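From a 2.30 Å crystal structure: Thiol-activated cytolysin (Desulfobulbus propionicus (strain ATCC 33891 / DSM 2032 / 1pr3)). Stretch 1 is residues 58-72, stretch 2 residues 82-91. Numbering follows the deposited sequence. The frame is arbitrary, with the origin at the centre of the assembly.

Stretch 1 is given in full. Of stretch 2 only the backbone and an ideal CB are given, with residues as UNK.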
ATOM      1  N   ASP A  58       6.656   7.309  25.656  1.00 41.69           N
ATOM      2  CA  ASP A  58       7.145   7.952  26.880  1.00 43.84           C
ATOM      3  C   ASP A  58       8.176   9.023  26.552  1.00 33.46           C
ATOM      4  O   ASP A  58       9.131   8.769  25.825  1.00 43.33           O
ATOM      5  CB  ASP A  58       7.750   6.900  27.792  1.00 35.29           C
ATOM      6  CG  ASP A  58       6.713   5.960  28.353  1.00 53.13           C
ATOM      7  OD1 ASP A  58       5.488   6.318  28.386  1.00 58.56           O
ATOM      8  OD2 ASP A  58       7.137   4.849  28.749  1.00 59.89           O
ATOM      9  N   PHE A  59       7.970  10.239  27.057  1.00 45.17           N
ATOM     10  CA  PHE A  59       8.864  11.354  26.756  1.00 40.61           C
ATOM     11  C   PHE A  59      10.029  11.325  27.738  1.00 42.76           C
ATOM     12  O   PHE A  59       9.837  11.475  28.962  1.00 42.57           O
ATOM     13  CB  PHE A  59       8.124  12.688  26.823  1.00 39.47           C
ATOM     14  CG  PHE A  59       8.934  13.878  26.365  1.00 44.81           C
ATOM     15  CD1 PHE A  59       9.777  13.805  25.263  1.00 42.37           C
ATOM     16  CD2 PHE A  59       8.836  15.092  27.045  1.00 48.71           C
ATOM     17  CE1 PHE A  59      10.527  14.926  24.844  1.00 46.18           C
ATOM     18  CE2 PHE A  59       9.565  16.215  26.639  1.00 44.25           C
ATOM     19  CZ  PHE A  59      10.405  16.136  25.530  1.00 57.12           C
ATOM     20  N   ASP A  60      11.225  11.142  27.188  1.00 45.61           N
ATOM     21  CA  ASP A  60      12.485  11.223  27.931  1.00 49.28           C
ATOM     22  C   ASP A  60      12.946  12.672  28.065  1.00 44.19           C
ATOM     23  O   ASP A  60      13.009  13.413  27.072  1.00 49.62           O
ATOM     24  CB  ASP A  60      13.585  10.441  27.208  1.00 44.56           C
ATOM     25  CG  ASP A  60      13.970   9.174  27.913  1.00 63.50           C
ATOM     26  OD1 ASP A  60      13.456   8.946  29.033  1.00 68.14           O
ATOM     27  OD2 ASP A  60      14.793   8.408  27.337  1.00 73.62           O
ATOM     28  N   ILE A  61      13.286  13.082  29.283  1.00 47.09           N
ATOM     29  CA  ILE A  61      13.629  14.478  29.547  1.00 36.43           C
ATOM     30  C   ILE A  61      15.144  14.611  29.506  1.00 36.41           C
ATOM     31  O   ILE A  61      15.838  14.068  30.367  1.00 37.90           O
ATOM     32  CB  ILE A  61      13.083  14.959  30.891  1.00 40.30           C
ATOM     33  CG1 ILE A  61      11.631  14.539  31.117  1.00 50.95           C
ATOM     34  CG2 ILE A  61      13.269  16.440  30.989  1.00 43.38           C
ATOM     35  CD1 ILE A  61      10.674  15.163  30.222  1.00 43.30           C
ATOM     36  N   ALA A  62      15.663  15.308  28.497  1.00 33.71           N
ATOM     37  CA  ALA A  62      17.079  15.622  28.423  1.00 36.39           C
ATOM     38  C   ALA A  62      17.469  16.672  29.456  1.00 39.65           C
ATOM     39  O   ALA A  62      16.694  17.563  29.807  1.00 39.19           O
ATOM     40  CB  ALA A  62      17.457  16.145  27.043  1.00 41.60           C
ATOM     41  N   VAL A  63      18.693  16.552  29.948  1.00 35.76           N
ATOM     42  CA  VAL A  63      19.302  17.632  30.712  1.00 33.68           C
ATOM     43  C   VAL A  63      19.679  18.759  29.764  1.00 32.25           C
ATOM     44  O   VAL A  63      20.589  18.596  28.956  1.00 37.57           O
ATOM     45  CB  VAL A  63      20.566  17.163  31.443  1.00 35.85           C
ATOM     46  CG1 VAL A  63      21.307  18.366  32.026  1.00 32.16           C
ATOM     47  CG2 VAL A  63      20.278  16.196  32.562  1.00 36.74           C
ATOM     48  N   PRO A  64      19.074  19.924  29.847  1.00 37.63           N
ATOM     49  CA  PRO A  64      19.484  20.995  28.935  1.00 38.25           C
ATOM     50  C   PRO A  64      20.885  21.502  29.246  1.00 44.78           C
ATOM     51  O   PRO A  64      21.304  21.585  30.403  1.00 49.37           O
ATOM     52  CB  PRO A  64      18.427  22.089  29.145  1.00 47.39           C
ATOM     53  CG  PRO A  64      17.313  21.437  29.911  1.00 40.68           C
ATOM     54  CD  PRO A  64      17.950  20.304  30.710  1.00 37.61           C
ATOM     55  N   SER A  65      21.604  21.836  28.180  1.00 46.94           N
ATOM     56  CA  SER A  65      22.943  22.410  28.278  1.00 49.04           C
ATOM     57  C   SER A  65      23.006  23.598  29.239  1.00 51.99           C
ATOM     58  O   SER A  65      24.010  23.808  29.926  1.00 51.12           O
ATOM     59  CB  SER A  65      23.376  22.875  26.890  1.00 58.48           C
ATOM     60  OG  SER A  65      22.578  24.010  26.508  1.00 79.61           O
ATOM     61  N   ALA A  66      21.967  24.408  29.270  1.00 52.05           N
ATOM     62  CA  ALA A  66      22.020  25.666  29.999  1.00 55.24           C
ATOM     63  C   ALA A  66      21.425  25.546  31.379  1.00 52.03           C
ATOM     64  O   ALA A  66      21.451  26.518  32.132  1.00 48.16           O
ATOM     65  CB  ALA A  66      21.290  26.779  29.230  1.00 52.54           C
ATOM     66  N   TYR A  67      20.897  24.375  31.729  1.00 51.00           N
ATOM     67  CA  TYR A  67      20.355  24.150  33.059  1.00 40.36           C
ATOM     68  C   TYR A  67      20.936  22.911  33.731  1.00 38.85           C
ATOM     69  O   TYR A  67      20.235  22.262  34.514  1.00 42.60           O
ATOM     70  CB  TYR A  67      18.837  24.025  33.000  1.00 44.77           C
ATOM     71  CG  TYR A  67      18.133  25.254  32.501  1.00 49.46           C
ATOM     72  CD1 TYR A  67      18.108  25.572  31.145  1.00 47.19           C
ATOM     73  CD2 TYR A  67      17.462  26.089  33.380  1.00 43.86           C
ATOM     74  CE1 TYR A  67      17.449  26.700  30.692  1.00 44.57           C
ATOM     75  CE2 TYR A  67      16.792  27.208  32.925  1.00 42.64           C
ATOM     76  CZ  TYR A  67      16.803  27.497  31.585  1.00 43.20           C
ATOM     77  OH  TYR A  67      16.166  28.598  31.158  1.00 56.67           O
ATOM     78  N   GLU A  68      22.197  22.564  33.431  1.00 42.58           N
ATOM     79  CA  GLU A  68      22.867  21.473  34.140  1.00 49.04           C
ATOM     80  C   GLU A  68      22.942  21.754  35.641  1.00 46.19           C
ATOM     81  O   GLU A  68      22.782  20.842  36.458  1.00 42.60           O
ATOM     82  CB  GLU A  68      24.295  21.240  33.618  1.00 43.81           C
ATOM     83  CG  GLU A  68      24.478  21.105  32.095  1.00 58.16           C
ATOM     84  CD  GLU A  68      25.787  20.355  31.701  1.00 67.47           C
ATOM     85  OE1 GLU A  68      26.710  20.199  32.571  1.00 66.26           O
ATOM     86  OE2 GLU A  68      25.871  19.928  30.511  1.00 56.61           O
ATOM     87  N   ASP A  69      23.181  23.010  36.024  1.00 47.13           N
ATOM     88  CA  ASP A  69      23.310  23.376  37.442  1.00 40.76           C
ATOM     89  C   ASP A  69      21.981  23.432  38.178  1.00 40.20           C
ATOM     90  O   ASP A  69      21.984  23.679  39.376  1.00 36.81           O
ATOM     91  CB  ASP A  69      24.009  24.713  37.573  1.00 38.06           C
ATOM     92  CG  ASP A  69      23.151  25.885  37.043  1.00 58.41           C
ATOM     93  OD1 ASP A  69      22.115  25.664  36.339  1.00 54.91           O
ATOM     94  OD2 ASP A  69      23.536  27.037  37.337  1.00 55.79           O
ATOM     95  N   VAL A  70      20.869  23.104  37.520  1.00 43.40           N
ATOM     96  CA  VAL A  70      19.542  23.075  38.129  1.00 46.58           C
ATOM     97  C   VAL A  70      18.888  21.702  38.059  1.00 42.61           C
ATOM     98  O   VAL A  70      17.816  21.499  38.659  1.00 34.61           O
ATOM     99  CB  VAL A  70      18.649  24.142  37.464  1.00 48.71           C
ATOM    100  CG1 VAL A  70      17.205  23.857  37.616  1.00 54.94           C
ATOM    101  CG2 VAL A  70      19.030  25.498  38.041  1.00 48.56           C
ATOM    102  N   THR A  71      19.527  20.732  37.417  1.00 36.29           N
ATOM    103  CA  THR A  71      18.894  19.442  37.233  1.00 37.52           C
ATOM    104  C   THR A  71      19.800  18.335  37.698  1.00 34.63           C
ATOM    105  O   THR A  71      19.892  17.271  37.071  1.00 38.50           O
ATOM    106  CB  THR A  71      18.538  19.184  35.777  1.00 38.71           C
ATOM    107  OG1 THR A  71      19.720  19.321  34.992  1.00 42.53           O
ATOM    108  CG2 THR A  71      17.554  20.126  35.269  1.00 31.96           C
ATOM    109  N   TYR A  72      20.513  18.584  38.739  1.00 34.14           N
ATOM    110  CA  TYR A  72      21.406  17.610  39.347  1.00 29.25           C
ATOM    111  C   TYR A  72      20.639  16.738  40.330  1.00 31.20           C
ATOM    112  O   TYR A  72      19.537  17.091  40.803  1.00 33.12           O
ATOM    113  CB  TYR A  72      22.575  18.326  40.062  1.00 39.11           C
ATOM    114  CG  TYR A  72      22.085  19.345  41.094  1.00 35.85           C
ATOM    115  CD1 TYR A  72      21.763  20.647  40.717  1.00 35.95           C
ATOM    116  CD2 TYR A  72      21.880  18.989  42.423  1.00 38.03           C
ATOM    117  CE1 TYR A  72      21.282  21.587  41.648  1.00 40.90           C
ATOM    118  CE2 TYR A  72      21.375  19.902  43.336  1.00 39.46           C
ATOM    119  CZ  TYR A  72      21.084  21.199  42.930  1.00 38.27           C
ATOM    120  OH  TYR A  72      20.610  22.129  43.794  1.00 40.11           O
ATOM    121  N   UNK A  82       7.052  24.342  31.107  1.00 47.22           N
ATOM    122  CA  UNK A  82       8.326  24.795  30.551  1.00 48.12           C
ATOM    123  C   UNK A  82       9.500  23.855  30.893  1.00 52.89           C
ATOM    124  O   UNK A  82      10.531  23.890  30.204  1.00 45.96           O
ATOM    125  CB  UNK A  82       8.631  26.205  31.062  1.00 48.12           C
ATOM    126  N   UNK A  83       9.335  22.942  31.855  1.00 37.86           N
ATOM    127  CA  UNK A  83      10.291  21.851  32.005  1.00 45.26           C
ATOM    128  C   UNK A  83      10.342  20.961  30.739  1.00 45.84           C
ATOM    129  O   UNK A  83      11.431  20.622  30.247  1.00 42.27           O
ATOM    130  CB  UNK A  83       9.926  21.009  33.229  1.00 45.26           C
ATOM    131  N   UNK A  84       9.190  20.625  30.152  1.00 42.84           N
ATOM    132  CA  UNK A  84       9.202  19.766  28.958  1.00 45.39           C
ATOM    133  C   UNK A  84       9.883  20.452  27.781  1.00 48.19           C
ATOM    134  O   UNK A  84      10.477  19.776  26.932  1.00 47.09           O
ATOM    135  CB  UNK A  84       7.775  19.373  28.571  1.00 45.39           C
ATOM    136  N   UNK A  85       9.802  21.786  27.710  1.00 48.07           N
ATOM    137  CA  UNK A  85      10.415  22.593  26.652  1.00 46.30           C
ATOM    138  C   UNK A  85      11.884  22.930  26.921  1.00 49.44           C
ATOM    139  O   UNK A  85      12.433  23.826  26.260  1.00 48.52           O
ATOM    140  CB  UNK A  85       9.623  23.890  26.473  1.00 46.30           C
ATOM    141  N   UNK A  86      12.510  22.314  27.925  1.00 48.25           N
ATOM    142  CA  UNK A  86      13.926  22.564  28.167  1.00 41.57           C
ATOM    143  C   UNK A  86      14.290  23.746  29.039  1.00 48.89           C
ATOM    144  O   UNK A  86      15.469  24.165  29.017  1.00 39.13           O
ATOM    145  CB  UNK A  86      14.622  22.748  26.817  1.00 41.57           C
ATOM    146  N   UNK A  87      13.328  24.286  29.811  1.00 39.40           N
ATOM    147  CA  UNK A  87      13.569  25.391  30.750  1.00 47.01           C
ATOM    148  C   UNK A  87      13.024  25.080  32.147  1.00 38.79           C
ATOM    149  O   UNK A  87      12.043  25.672  32.618  1.00 44.09           O
ATOM    150  CB  UNK A  87      12.932  26.678  30.222  1.00 47.01           C
ATOM    151  N   UNK A  88      13.655  24.151  32.845  1.00 38.27           N
ATOM    152  CA  UNK A  88      13.189  23.814  34.195  1.00 39.78           C
ATOM    153  C   UNK A  88      13.406  24.980  35.154  1.00 38.55           C
ATOM    154  O   UNK A  88      14.379  25.734  35.047  1.00 33.34           O
ATOM    155  CB  UNK A  88      13.909  22.568  34.715  1.00 39.78           C
ATOM    156  N   UNK A  89      12.463  25.130  36.078  1.00 35.98           N
ATOM    157  CA  UNK A  89      12.390  26.279  36.963  1.00 37.71           C
ATOM    158  C   UNK A  89      12.912  25.825  38.322  1.00 34.80           C
ATOM    159  O   UNK A  89      12.271  25.012  39.017  1.00 33.76           O
ATOM    160  CB  UNK A  89      10.967  26.833  37.058  1.00 37.71           C
ATOM    161  N   UNK A  90      14.086  26.328  38.680  1.00 38.41           N
ATOM    162  CA  UNK A  90      14.659  26.083  39.996  1.00 37.84           C
ATOM    163  C   UNK A  90      13.725  26.537  41.123  1.00 47.30           C
ATOM    164  O   UNK A  90      13.042  27.561  41.029  1.00 44.45           O
ATOM    165  CB  UNK A  90      16.007  26.796  40.117  1.00 37.84           C
ATOM    166  N   UNK A  91      13.659  25.710  42.159  1.00 45.51           N
ATOM    167  CA  UNK A  91      13.025  26.022  43.435  1.00 46.02           C
ATOM    168  C   UNK A  91      14.146  26.360  44.408  1.00 49.08           C
ATOM    169  O   UNK A  91      14.709  25.483  45.062  1.00 45.53           O
ATOM    170  CB  UNK A  91      12.164  24.865  43.944  1.00 46.02           C
TER

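Stretch 2 runs alongside stretch 1 in matching order, from 84 near Ile 61 to 90 near Val 70, and no hydrogen bond joins the two; what counts is the fit of mostly apolar surfaces.

At position 82 the ideal CB has nothing of stretch 1 within 5.5 Å, so this contact leaves the choice open. The backbone O accepts a hydrogen bond from N of 87, 2.9 Å away, which any residue could provide. The residue is Asp 82.

Position 83 also has an ideal CB beyond 5.5 Å, and CA-to-CB points sideways. A longer apolar chain, such as leucine, isoleucine or methionine, could still reach the aliphatic Ile 61. The deposited Leu 83 does so: with chi1 t, its CD2 comes to 4.2 Å from Ile 61 CG2.

At 84 the ideal CB lies 4.1 Å from Phe 59 CE2 and 5.4 Å from Ile 61 CD1. An aromatic ring and an aliphatic chain invite a branched or flexible apolar residue. Leu 84 uses both: its CB sits 4.1 Å from Phe 59 CE2, and its CD2 packs 3.8 Å from Ile 61 CD1. Its carbonyl O lies at the edge of the Phe 59 ring, near the ring plane.

Position 85 points away from stretch 1, with open space before it; small or polar residues would suit. It is Asp 85.

At 86 phi and psi are 87° and 17°, and a CB would be jammed against the carbonyl O of the preceding residue. The backbone by itself calls for glycine, and Gly 86 is found. Its O approaches Pro 64 CG to 3.4 Å, while its N donates to Leu 83 O at 3.1 Å, helping to hold the turn.

The chain at 87 heads away overall, yet its ideal CB is 3.9 Å from Tyr 67 OH. A long chain with an aliphatic stem could brush the tyrosine and run on beyond it. Lys 87 places CG 3.6 Å from Tyr 67 OH, and its CA lies over the ring face, 4.2 Å from the centroid, a CH-pi contact.

Around position 88 stand Thr 71 CG2, Val 70 CG1 and Tyr 67 CD2, at 4.4, 4.6 and 5.2 Å from the ideal CB. A compact apolar residue suits this setting; phi of -67° also permits proline. Pro 88 sets its CD over the same face of Tyr 67, 3.9 Å from the ring centroid, while its CG meets Thr 71 CG2 at 3.8 Å. The flat aromatic face accommodates the CH groups of the pyrrolidine well.

Position 89 points away, and many polar residues would serve; it is Gln 89.

At 90 the ideal CB is 3.9 Å from Val 70 CG2, so an apolar residue, or a polar one with a long aliphatic stem, would fit. Glu 90 brings CD to 3.8 Å from Val 70 CG2, and its OE2 accepts a hydrogen bond from a water that also bonds to Tyr 72 OH, bridging the stretches.

Position 91 meets nothing of stretch 1; Leu 91 turns its end away.

Stretch 2, residues 82-91: DLLDGKPQEL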
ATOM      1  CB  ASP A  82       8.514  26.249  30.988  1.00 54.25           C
ATOM      2  CG  ASP A  82       7.334  27.168  30.482  1.00 71.44           C
ATOM      3  OD1 ASP A  82       6.242  27.181  31.103  1.00 72.32           O
ATOM      4  OD2 ASP A  82       7.478  27.856  29.446  1.00 68.02           O
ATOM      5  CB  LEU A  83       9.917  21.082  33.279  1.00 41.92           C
ATOM      6  CG  LEU A  83      10.783  19.896  33.677  1.00 46.32           C
ATOM      7  CD1 LEU A  83      10.763  19.731  35.167  1.00 45.73           C
ATOM      8  CD2 LEU A  83      10.311  18.617  33.022  1.00 43.03           C
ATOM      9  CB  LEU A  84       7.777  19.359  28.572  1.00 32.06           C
ATOM     10  CG  LEU A  84       6.985  18.739  29.728  1.00 44.53           C
ATOM     11  CD1 LEU A  84       5.607  18.297  29.286  1.00 47.27           C
ATOM     12  CD2 LEU A  84       7.712  17.573  30.417  1.00 42.94           C
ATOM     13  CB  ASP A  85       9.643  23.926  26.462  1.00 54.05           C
ATOM     14  CG  ASP A  85       8.097  23.736  26.343  1.00 62.80           C
ATOM     15  OD1 ASP A  85       7.657  22.772  25.669  1.00 71.90           O
ATOM     16  OD2 ASP A  85       7.321  24.560  26.909  1.00 61.36           O
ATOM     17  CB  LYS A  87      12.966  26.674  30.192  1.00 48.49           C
ATOM     18  CG  LYS A  87      13.678  27.130  28.933  1.00 53.83           C
ATOM     19  CD  LYS A  87      12.995  28.325  28.299  1.00 57.84           C
ATOM     20  CE  LYS A  87      13.721  28.803  27.029  1.00 68.10           C
ATOM     21  NZ  LYS A  87      13.849  27.780  25.916  1.00 69.28           N
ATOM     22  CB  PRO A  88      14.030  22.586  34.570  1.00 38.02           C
ATOM     23  CG  PRO A  88      15.299  22.791  33.827  1.00 32.28           C
ATOM     24  CD  PRO A  88      14.930  23.493  32.509  1.00 38.42           C
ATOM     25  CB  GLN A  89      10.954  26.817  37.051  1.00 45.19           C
ATOM     26  CG  GLN A  89      10.847  28.072  37.920  1.00 46.85           C
ATOM     27  CD  GLN A  89       9.414  28.569  38.153  1.00 46.29           C
ATOM     28  OE1 GLN A  89       8.494  28.255  37.392  1.00 49.00           O
ATOM     29  NE2 GLN A  89       9.225  29.340  39.242  1.00 56.45           N
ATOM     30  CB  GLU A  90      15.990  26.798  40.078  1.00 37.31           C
ATOM     31  CG  GLU A  90      16.871  26.465  41.290  1.00 54.39           C
ATOM     32  CD  GLU A  90      18.188  27.277  41.259  1.00 70.42           C
ATOM     33  OE1 GLU A  90      18.174  28.365  40.623  1.00 66.56           O
ATOM     34  OE2 GLU A  90      19.218  26.819  41.835  1.00 75.08           O
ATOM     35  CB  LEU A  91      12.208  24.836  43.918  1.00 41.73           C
ATOM     36  CG  LEU A  91      11.671  25.010  45.330  1.00 47.27           C
ATOM     37  CD1 LEU A  91      10.908  26.328  45.343  1.00 42.70           C
ATOM     38  CD2 LEU A  91      10.780  23.905  45.734  1.00 42.93           C
TER
HETATM   39  O   HOH W   1      19.055  24.104  42.236  1.00 48.07           O
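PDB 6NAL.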